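Local structure of insecticidal protein (7ML9) at residues A[202-207]-A[285-290]; A[125-130]-A[192-197]; A[207-212]-A[280-285]. The protein is active against the western corn rootworm, probably by forming beta-barrel pores in membranes, as expected of an aerolysin-type (ETX/MTX2) toxin. All blocks are in the same frame, centred on the assembly; numbering follows the deposited sequence.

How the contacts relate
Contact 2 closes first along the chain: segment 125-130 meets 192-197 after a loop that contains four strands, 130-147, 153-160, 165-172 and 178-189. Strand 201-229 follows directly, and both remaining contacts pair it with strand 266-289. Contact 3 (207-212 with 280-285) is nested inside the loop closed by contact 1 (202-207 with 285-290), and the two share Tyr207 and Leu285, so they are successive lengths of one antiparallel pairing. Contact 2 precedes both in series. Its small two-stranded sheet packs against the large one through Ile194 on Ile287 and Val196 on Tyr202, and the flanking Gln192, Pro197 and Phe130 meet Leu285, Tyr202 and Ala206, near one end of the elongated molecule.

Contact 1 (A[202-207]-A[285-290]); sequences YRVLAY and LKIEDI. With EDO (1,2-ethanediol), chain I.
Arg203 and Glu288 sit opposite each other on antiparallel strands and send their side chains off the same face, side by side. Arg203 leaves with CG anti to the backbone N and bends at chi3 (84°), which brings NH2 to 2.5 Å from Glu288 OE1 in a salt bridge. The guanidinium and carboxylate planes stand 49° apart, so this is no flat, two-pronged pairing. Glu288 is extended beyond CG, and within segment 285-290 its OE2 has a weak salt bridge of 3.4 Å to the NZ of Lys286, whose chain bends at chi3 and chi4 to reach along its own strand. Lying between two cations, the buried carboxylate is probably ionised. Ile290 CG2 lies over one guanidinium face, 4.0 Å from Arg203 NH1. That same nitrogen makes a very short hydrogen bond, 2.3 Å, to O2 of an ethanediol probably left from crystallisation. The strands belong to 201-229 and 266-289, neighbours in the large sheet of this aerolysin-type fold. Paired backbone N-H and C=O groups of Arg203 with Glu288 and of Leu205 with Lys286 hold the register. The other face is largely apolar, with Asp289 at its end, as befits one covered by Phe130 and Thr127. There Val204 CG2 meets Ile287 CD1 at 3.6 Å, the two branched chains pointing the same way, while Ala206, small enough to admit a neighbour, has its CB 3.6 Å from Leu285 CD2. Tyr202 closes the row with chi2 at 1°, far from the usual upright ring. Its CD2 touches Ile287 CG2 at 3.7 Å, and its CE1 edge meets Asp289 CG at 3.6 Å. The Asp289 OD1 lies in the ring plane there and is itself hydrogen-bonded to Thr291 OG1.

Contact 2 (A[125-130]-A[192-197]); sequences LLTPEF and QKIKVP
Leu125, which loses the most surface to this contact, lies opposite Ile194 in a hydrogen-bonded antiparallel pair. Its N gives a bond of 2.7 Å to Ile194 O that lies in the carbonyl plane. In the return bond, 2.8 Å from Ile194 N to Leu125 O, the donor approaches from 32° above the plane of the Leu125 carbonyl, off its lone pairs. The leucine side chain, CG anti to the carbonyl carbon, runs out until CD1 touches Val196 CG2 at 3.9 Å, the two side chains crossing at about a right angle. Beyond Leu126 the strand ends, and Thr127 takes over with Gln192 as its partner. Thr127 N binds Gln192 O at 2.8 Å, but the reciprocal bond goes to the side chain: Gln192 N points nearly straight (171°) at Thr127 OG1, 2.9 Å away. The hydroxyl thus stands in for a backbone carbonyl and prolongs the pairing by one residue. This is the end of a two-stranded antiparallel sheet, 123-126 with 193-196, whose inner face covers the large sheet at Leu114, Val204 and Ile287. A threonine suits the edge of that layer because its branches do different work. With OG1 between the backbone N and the carbonyl carbon (chi1 67°), the hydroxyl also donates to Pro128 O at 3.1 Å, which fixes its rotation, while CG2 turns inward to Ile194 CG1 at 3.6 Å. Gln192 is held chiefly by its backbone, and its CG packs on Leu285. On the outer, exposed face Leu126 crosses Lys193 obliquely: Leu126 CD2 rests 3.6 Å from Lys193 CD, and the lysine NZ reaches back to a weak hydrogen bond with Glu124 O.

Contact 3 (A[207-212]-A[280-285]); sequences YLNTGS and GTDFIL
Asn209 is gripped at both backbone and side chain. Its ND2 donates to Asp282 OD1 at 3.0 Å; OD1 accepts through its syn lone pair and lies close to the amide plane of Asn209. The side chains run alongside each other, with their flat groups 40° apart. The backbone N of Asn209 meets Asp282 O at 2.8 Å, nearly along the C=O axis, while Asn209 O takes Thr281 N at 2.8 Å and a weak bond from Thr281 OG1. Two residues, Thr281 and Asp282, therefore face one, which makes a classic beta bulge, with psi of Thr281 at -53°. After it the register shifts, so that Thr210 pairs with Gly280, whose lack of a side chain suits the close approach beside Leu208. On the same face as Asn209, Ile284 CG2 packs against Tyr207 CB at 3.7 Å; the backbones of these two residues share a pair of hydrogen bonds. The other face is buried: Leu208 CD1 lies over the face of the Phe283 ring in a CH-pi contact, 4.2 Å from its centroid. Further out, strands 86-115 and 303-323 flank this pair in the large sheet. Lys309 forms a salt bridge with Asp282 OD2, leaving OD1 to the amide of Asn209, and Tyr187 touches both Leu208 and Phe283 while its hydroxyl accepts Gly280 N.

Contact 1 (A[202-207]-A[285-290])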
loop_
_atom_site.group_PDB
_atom_site.type_symbol
_atom_site.label_atom_id
_atom_site.label_comp_id
_atom_site.label_asym_id
_atom_site.label_seq_id
_atom_site.Cartn_x
_atom_site.Cartn_y
_atom_site.Cartn_z
ATOM N N TYR A 202 23.942 -40.910 -10.205
ATOM C CA TYR A 202 23.453 -39.824 -9.372
ATOM C C TYR A 202 22.004 -39.493 -9.723
ATOM O O TYR A 202 21.542 -39.724 -10.844
ATOM C CB TYR A 202 24.320 -38.575 -9.535
ATOM C CG TYR A 202 25.632 -38.605 -8.793
ATOM C CD1 TYR A 202 26.011 -39.714 -8.036
ATOM C CD2 TYR A 202 26.492 -37.505 -8.831
ATOM C CE1 TYR A 202 27.213 -39.735 -7.354
ATOM C CE2 TYR A 202 27.694 -37.517 -8.153
ATOM C CZ TYR A 202 28.047 -38.636 -7.417
ATOM O OH TYR A 202 29.234 -38.643 -6.734
ATOM N N ARG A 203 21.280 -38.994 -8.734
ATOM C CA ARG A 203 19.915 -38.528 -8.907
ATOM C C ARG A 203 19.900 -37.048 -8.564
ATOM O O ARG A 203 20.452 -36.653 -7.535
ATOM C CB ARG A 203 18.964 -39.303 -8.001
ATOM C CG ARG A 203 17.514 -38.986 -8.198
ATOM C CD ARG A 203 16.671 -40.063 -7.551
ATOM N NE ARG A 203 16.493 -39.821 -6.126
ATOM C CZ ARG A 203 16.139 -40.751 -5.247
ATOM N NH1 ARG A 203 15.936 -42.000 -5.650
ATOM N NH2 ARG A 203 15.996 -40.435 -3.964
ATOM N N VAL A 204 19.313 -36.233 -9.439
ATOM C CA VAL A 204 19.136 -34.804 -9.187
ATOM C C VAL A 204 17.666 -34.564 -8.877
ATOM O O VAL A 204 16.806 -34.847 -9.716
ATOM C CB VAL A 204 19.574 -33.950 -10.383
ATOM C CG1 VAL A 204 19.474 -32.459 -10.022
ATOM C CG2 VAL A 204 20.976 -34.313 -10.800
ATOM N N LEU A 205 17.379 -34.057 -7.676
ATOM C CA LEU A 205 16.039 -33.626 -7.283
ATOM C C LEU A 205 15.986 -32.105 -7.263
ATOM O O LEU A 205 16.911 -31.454 -6.764
ATOM C CB LEU A 205 15.655 -34.148 -5.899
ATOM C CG LEU A 205 15.772 -35.619 -5.510
ATOM C CD1 LEU A 205 15.162 -35.831 -4.133
ATOM C CD2 LEU A 205 15.054 -36.475 -6.480
ATOM N N ALA A 206 14.898 -31.535 -7.789
ATOM C CA ALA A 206 14.753 -30.085 -7.896
ATOM C C ALA A 206 13.591 -29.613 -7.034
ATOM O O ALA A 206 12.533 -30.260 -6.982
ATOM C CB ALA A 206 14.531 -29.636 -9.349
ATOM N N TYR A 207 13.801 -28.486 -6.351
ATOM C CA TYR A 207 12.787 -27.865 -5.513
ATOM C C TYR A 207 12.721 -26.381 -5.826
ATOM O O TYR A 207 13.755 -25.729 -5.997
ATOM C CB TYR A 207 13.085 -28.058 -4.026
ATOM C CG TYR A 207 13.111 -29.494 -3.591
ATOM C CD1 TYR A 207 14.252 -30.269 -3.770
ATOM C CD2 TYR A 207 12.006 -30.077 -2.999
ATOM C CE1 TYR A 207 14.283 -31.593 -3.369
ATOM C CE2 TYR A 207 12.031 -31.401 -2.588
ATOM C CZ TYR A 207 13.177 -32.151 -2.780
ATOM O OH TYR A 207 13.216 -33.469 -2.389
ATOM N N LEU A 285 18.890 -27.522 -6.209
ATOM C CA LEU A 285 19.101 -28.873 -6.716
ATOM C C LEU A 285 19.839 -29.695 -5.670
ATOM O O LEU A 285 20.867 -29.261 -5.146
ATOM C CB LEU A 285 19.894 -28.864 -8.019
ATOM C CG LEU A 285 19.330 -28.074 -9.190
ATOM C CD1 LEU A 285 20.111 -28.371 -10.465
ATOM C CD2 LEU A 285 17.868 -28.404 -9.358
ATOM N N LYS A 286 19.300 -30.861 -5.357
ATOM C CA LYS A 286 19.869 -31.791 -4.396
ATOM C C LYS A 286 20.387 -33.003 -5.165
ATOM O O LYS A 286 19.627 -33.646 -5.901
ATOM C CB LYS A 286 18.800 -32.172 -3.379
ATOM C CG LYS A 286 19.133 -33.227 -2.364
ATOM C CD LYS A 286 17.829 -33.707 -1.737
ATOM C CE LYS A 286 17.864 -33.700 -0.225
ATOM N NZ LYS A 286 17.470 -35.028 0.329
ATOM N N ILE A 287 21.677 -33.299 -5.012
ATOM C CA ILE A 287 22.346 -34.369 -5.753
ATOM C C ILE A 287 22.531 -35.559 -4.827
ATOM O O ILE A 287 23.187 -35.440 -3.786
ATOM C CB ILE A 287 23.703 -33.907 -6.298
ATOM C CG1 ILE A 287 23.579 -32.543 -6.972
ATOM C CG2 ILE A 287 24.302 -34.985 -7.215
ATOM C CD1 ILE A 287 22.622 -32.519 -8.131
ATOM N N GLU A 288 21.978 -36.710 -5.207
ATOM C CA GLU A 288 22.047 -37.919 -4.397
ATOM C C GLU A 288 22.811 -39.015 -5.130
ATOM O O GLU A 288 22.619 -39.224 -6.330
ATOM C CB GLU A 288 20.659 -38.441 -4.044
ATOM C CG GLU A 288 19.851 -37.533 -3.138
ATOM C CD GLU A 288 18.488 -38.113 -2.802
ATOM O OE1 GLU A 288 18.064 -39.074 -3.487
ATOM O OE2 GLU A 288 17.844 -37.612 -1.850
ATOM N N ASP A 289 23.661 -39.722 -4.392
ATOM C CA ASP A 289 24.365 -40.892 -4.913
ATOM C C ASP A 289 23.453 -42.094 -4.712
ATOM O O ASP A 289 23.182 -42.491 -3.573
ATOM C CB ASP A 289 25.700 -41.069 -4.192
ATOM C CG ASP A 289 26.577 -42.155 -4.817
ATOM O OD1 ASP A 289 26.071 -42.955 -5.629
ATOM O OD2 ASP A 289 27.782 -42.194 -4.490
ATOM N N ILE A 290 22.955 -42.658 -5.809
ATOM C CA ILE A 290 22.083 -43.819 -5.746
ATOM C C ILE A 290 22.752 -45.045 -6.364
ATOM O O ILE A 290 22.070 -45.982 -6.759
ATOM C CB ILE A 290 20.724 -43.542 -6.408
ATOM C CG1 ILE A 290 20.917 -43.067 -7.843
ATOM C CG2 ILE A 290 19.949 -42.515 -5.600
ATOM C CD1 ILE A 290 19.691 -43.271 -8.712
HETATM C C1 EDO I . 15.317 -42.206 -9.913
HETATM O O1 EDO I . 14.721 -41.121 -10.633
HETATM C C2 EDO I . 14.353 -42.735 -8.864
HETATM O O2 EDO I . 15.049 -42.800 -7.616
#

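Contact 2 (A[125-130]-A[192-197])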
loop_
_atom_site.group_PDB
_atom_site.type_symbol
_atom_site.label_atom_id
_atom_site.label_comp_id
_atom_site.label_asym_id
_atom_site.label_seq_id
_atom_site.Cartn_x
_atom_site.Cartn_y
_atom_site.Cartn_z
ATOM N N LEU A 125 28.469 -33.917 -16.260
ATOM C CA LEU A 125 27.207 -34.187 -16.940
ATOM C C LEU A 125 26.233 -33.042 -16.677
ATOM O O LEU A 125 26.081 -32.604 -15.534
ATOM C CB LEU A 125 26.617 -35.515 -16.457
ATOM C CG LEU A 125 27.508 -36.735 -16.737
ATOM C CD1 LEU A 125 26.859 -38.039 -16.240
ATOM C CD2 LEU A 125 27.794 -36.785 -18.214
ATOM N N LEU A 126 25.587 -32.572 -17.739
ATOM C CA LEU A 126 24.615 -31.493 -17.656
ATOM C C LEU A 126 23.247 -32.028 -17.264
ATOM O O LEU A 126 22.761 -33.012 -17.844
ATOM C CB LEU A 126 24.535 -30.762 -18.995
ATOM C CG LEU A 126 25.780 -29.937 -19.299
ATOM C CD1 LEU A 126 25.910 -29.673 -20.789
ATOM C CD2 LEU A 126 25.686 -28.622 -18.510
ATOM N N THR A 127 22.625 -31.380 -16.274
ATOM C CA THR A 127 21.270 -31.731 -15.876
ATOM C C THR A 127 20.267 -31.195 -16.890
ATOM O O THR A 127 20.568 -30.284 -17.666
ATOM C CB THR A 127 20.935 -31.164 -14.493
ATOM O OG1 THR A 127 20.875 -29.730 -14.557
ATOM C CG2 THR A 127 21.955 -31.588 -13.463
ATOM N N PRO A 128 19.063 -31.749 -16.913
ATOM C CA PRO A 128 17.980 -31.109 -17.661
ATOM C C PRO A 128 17.615 -29.787 -16.997
ATOM O O PRO A 128 18.064 -29.465 -15.894
ATOM C CB PRO A 128 16.829 -32.118 -17.577
ATOM C CG PRO A 128 17.456 -33.403 -17.097
ATOM C CD PRO A 128 18.637 -33.006 -16.276
ATOM N N GLU A 129 16.807 -29.002 -17.701
ATOM C CA GLU A 129 16.127 -27.883 -17.065
ATOM C C GLU A 129 14.938 -28.396 -16.272
ATOM O O GLU A 129 14.226 -29.302 -16.710
ATOM C CB GLU A 129 15.664 -26.875 -18.111
ATOM C CG GLU A 129 16.817 -26.172 -18.764
ATOM C CD GLU A 129 16.378 -25.264 -19.882
ATOM O OE1 GLU A 129 15.213 -25.385 -20.322
ATOM O OE2 GLU A 129 17.203 -24.438 -20.326
ATOM N N PHE A 130 14.739 -27.842 -15.087
ATOM C CA PHE A 130 13.530 -28.129 -14.342
ATOM C C PHE A 130 12.597 -26.930 -14.478
ATOM O O PHE A 130 13.002 -25.859 -14.941
ATOM C CB PHE A 130 13.844 -28.449 -12.884
ATOM C CG PHE A 130 14.674 -29.713 -12.704
ATOM C CD1 PHE A 130 16.056 -29.653 -12.704
ATOM C CD2 PHE A 130 14.054 -30.944 -12.522
ATOM C CE1 PHE A 130 16.819 -30.800 -12.532
ATOM C CE2 PHE A 130 14.808 -32.114 -12.350
ATOM C CZ PHE A 130 16.191 -32.033 -12.358
ATOM N N GLN A 192 22.595 -27.433 -15.151
ATOM C CA GLN A 192 23.768 -27.376 -14.287
ATOM C C GLN A 192 24.740 -28.502 -14.635
ATOM O O GLN A 192 24.333 -29.589 -15.056
ATOM C CB GLN A 192 23.379 -27.479 -12.808
ATOM C CG GLN A 192 22.397 -26.401 -12.340
ATOM C CD GLN A 192 22.944 -24.997 -12.563
ATOM O OE1 GLN A 192 22.306 -24.159 -13.208
ATOM N NE2 GLN A 192 24.139 -24.742 -12.040
ATOM N N LYS A 193 26.030 -28.229 -14.443
ATOM C CA LYS A 193 27.110 -29.176 -14.708
ATOM C C LYS A 193 27.465 -29.895 -13.407
ATOM O O LYS A 193 27.827 -29.249 -12.418
ATOM C CB LYS A 193 28.331 -28.453 -15.285
ATOM C CG LYS A 193 29.212 -29.329 -16.175
ATOM C CD LYS A 193 29.191 -28.878 -17.644
ATOM C CE LYS A 193 29.970 -29.837 -18.570
ATOM N NZ LYS A 193 29.186 -30.371 -19.737
ATOM N N ILE A 194 27.352 -31.225 -13.404
ATOM C CA ILE A 194 27.580 -32.056 -12.222
ATOM C C ILE A 194 28.720 -33.030 -12.510
ATOM O O ILE A 194 28.707 -33.717 -13.538
ATOM C CB ILE A 194 26.313 -32.834 -11.821
ATOM C CG1 ILE A 194 25.108 -31.891 -11.736
ATOM C CG2 ILE A 194 26.535 -33.563 -10.514
ATOM C CD1 ILE A 194 25.254 -30.859 -10.673
ATOM N N LYS A 195 29.695 -33.104 -11.600
ATOM C CA LYS A 195 30.750 -34.110 -11.709
ATOM C C LYS A 195 30.219 -35.446 -11.194
ATOM O O LYS A 195 29.826 -35.555 -10.030
ATOM C CB LYS A 195 32.001 -33.684 -10.937
ATOM C CG LYS A 195 33.096 -34.757 -10.893
ATOM C CD LYS A 195 34.499 -34.150 -10.735
ATOM C CE LYS A 195 35.456 -35.103 -10.010
ATOM N NZ LYS A 195 34.843 -35.691 -8.774
ATOM N N VAL A 196 30.171 -36.448 -12.068
ATOM C CA VAL A 196 29.698 -37.783 -11.701
ATOM C C VAL A 196 30.845 -38.767 -11.908
ATOM O O VAL A 196 31.281 -38.981 -13.049
ATOM C CB VAL A 196 28.465 -38.194 -12.519
ATOM C CG1 VAL A 196 27.924 -39.529 -12.015
ATOM C CG2 VAL A 196 27.382 -37.104 -12.449
ATOM N N PRO A 197 31.374 -39.362 -10.843
ATOM C CA PRO A 197 32.545 -40.242 -10.988
ATOM C C PRO A 197 32.239 -41.536 -11.731
ATOM O O PRO A 197 31.109 -42.045 -11.724
ATOM C CB PRO A 197 32.950 -40.533 -9.538
ATOM C CG PRO A 197 32.365 -39.413 -8.731
ATOM C CD PRO A 197 31.079 -39.043 -9.435
#

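Contact 3 (A[207-212]-A[280-285])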
loop_
_atom_site.group_PDB
_atom_site.type_symbol
_atom_site.label_atom_id
_atom_site.label_comp_id
_atom_site.label_asym_id
_atom_site.label_seq_id
_atom_site.Cartn_x
_atom_site.Cartn_y
_atom_site.Cartn_z
ATOM N N TYR A 207 13.801 -28.486 -6.351
ATOM C CA TYR A 207 12.787 -27.865 -5.513
ATOM C C TYR A 207 12.721 -26.381 -5.826
ATOM O O TYR A 207 13.755 -25.729 -5.997
ATOM C CB TYR A 207 13.085 -28.058 -4.026
ATOM C CG TYR A 207 13.111 -29.494 -3.591
ATOM C CD1 TYR A 207 14.252 -30.269 -3.770
ATOM C CD2 TYR A 207 12.006 -30.077 -2.999
ATOM C CE1 TYR A 207 14.283 -31.593 -3.369
ATOM C CE2 TYR A 207 12.031 -31.401 -2.588
ATOM C CZ TYR A 207 13.177 -32.151 -2.780
ATOM O OH TYR A 207 13.216 -33.469 -2.389
ATOM N N LEU A 208 11.499 -25.853 -5.926
ATOM C CA LEU A 208 11.305 -24.417 -6.083
ATOM C C LEU A 208 11.199 -23.796 -4.692
ATOM O O LEU A 208 10.363 -24.214 -3.883
ATOM C CB LEU A 208 10.049 -24.113 -6.901
ATOM C CG LEU A 208 9.673 -22.629 -7.023
ATOM C CD1 LEU A 208 10.676 -21.873 -7.877
ATOM C CD2 LEU A 208 8.268 -22.498 -7.601
ATOM N N ASN A 209 12.044 -22.815 -4.414
ATOM C CA ASN A 209 11.908 -22.051 -3.181
ATOM C C ASN A 209 10.952 -20.890 -3.436
ATOM O O ASN A 209 10.951 -20.306 -4.525
ATOM C CB ASN A 209 13.266 -21.522 -2.710
ATOM C CG ASN A 209 14.086 -22.576 -1.962
ATOM O OD1 ASN A 209 13.555 -23.387 -1.188
ATOM N ND2 ASN A 209 15.387 -22.547 -2.179
ATOM N N THR A 210 10.144 -20.563 -2.431
ATOM C CA THR A 210 9.155 -19.497 -2.549
ATOM C C THR A 210 9.380 -18.435 -1.472
ATOM O O THR A 210 10.025 -18.677 -0.441
ATOM C CB THR A 210 7.723 -20.052 -2.438
ATOM O OG1 THR A 210 7.520 -20.602 -1.135
ATOM C CG2 THR A 210 7.456 -21.160 -3.485
ATOM N N GLY A 211 8.818 -17.248 -1.714
ATOM C CA GLY A 211 8.839 -16.194 -0.722
ATOM C C GLY A 211 7.538 -15.415 -0.733
ATOM O O GLY A 211 6.757 -15.455 -1.694
ATOM N N SER A 212 7.311 -14.704 0.364
ATOM C CA SER A 212 6.179 -13.802 0.451
ATOM C C SER A 212 6.635 -12.511 1.115
ATOM O O SER A 212 7.696 -12.438 1.747
ATOM C CB SER A 212 4.994 -14.427 1.203
ATOM O OG SER A 212 5.378 -14.928 2.466
ATOM N N GLY A 280 8.031 -17.200 -6.555
ATOM C CA GLY A 280 9.196 -18.052 -6.444
ATOM C C GLY A 280 10.459 -17.221 -6.312
ATOM O O GLY A 280 10.554 -16.100 -6.815
ATOM N N THR A 281 11.444 -17.778 -5.611
ATOM C CA THR A 281 12.722 -17.105 -5.400
ATOM C C THR A 281 13.866 -17.727 -6.191
ATOM O O THR A 281 14.556 -17.021 -6.941
ATOM C CB THR A 281 13.050 -17.077 -3.896
ATOM O OG1 THR A 281 12.912 -18.383 -3.325
ATOM C CG2 THR A 281 12.069 -16.139 -3.173
ATOM N N ASP A 282 14.083 -19.037 -6.063
ATOM C CA ASP A 282 15.111 -19.714 -6.844
ATOM C C ASP A 282 14.853 -21.215 -6.762
ATOM O O ASP A 282 13.906 -21.664 -6.114
ATOM C CB ASP A 282 16.525 -19.336 -6.362
ATOM C CG ASP A 282 16.856 -19.854 -4.951
ATOM O OD1 ASP A 282 16.066 -20.589 -4.312
ATOM O OD2 ASP A 282 17.959 -19.512 -4.472
ATOM N N PHE A 283 15.703 -21.989 -7.435
ATOM C CA PHE A 283 15.693 -23.443 -7.319
ATOM C C PHE A 283 16.874 -23.901 -6.467
ATOM O O PHE A 283 17.962 -23.320 -6.531
ATOM C CB PHE A 283 15.781 -24.127 -8.691
ATOM C CG PHE A 283 14.504 -24.083 -9.493
ATOM C CD1 PHE A 283 13.506 -25.023 -9.286
ATOM C CD2 PHE A 283 14.310 -23.099 -10.458
ATOM C CE1 PHE A 283 12.322 -24.989 -10.044
ATOM C CE2 PHE A 283 13.138 -23.059 -11.213
ATOM C CZ PHE A 283 12.155 -24.002 -11.009
ATOM N N ILE A 284 16.649 -24.938 -5.668
ATOM C CA ILE A 284 17.725 -25.716 -5.067
ATOM C C ILE A 284 17.727 -27.104 -5.701
ATOM O O ILE A 284 16.683 -27.771 -5.751
ATOM C CB ILE A 284 17.588 -25.787 -3.537
ATOM C CG1 ILE A 284 18.707 -26.646 -2.929
ATOM C CG2 ILE A 284 16.219 -26.285 -3.132
ATOM C CD1 ILE A 284 19.139 -26.180 -1.538
ATOM N N LEU A 285 18.890 -27.522 -6.209
ATOM C CA LEU A 285 19.101 -28.873 -6.716
ATOM C C LEU A 285 19.839 -29.695 -5.670
ATOM O O LEU A 285 20.867 -29.261 -5.146
ATOM C CB LEU A 285 19.894 -28.864 -8.019
ATOM C CG LEU A 285 19.330 -28.074 -9.190
ATOM C CD1 LEU A 285 20.111 -28.371 -10.465
ATOM C CD2 LEU A 285 17.868 -28.404 -9.358
#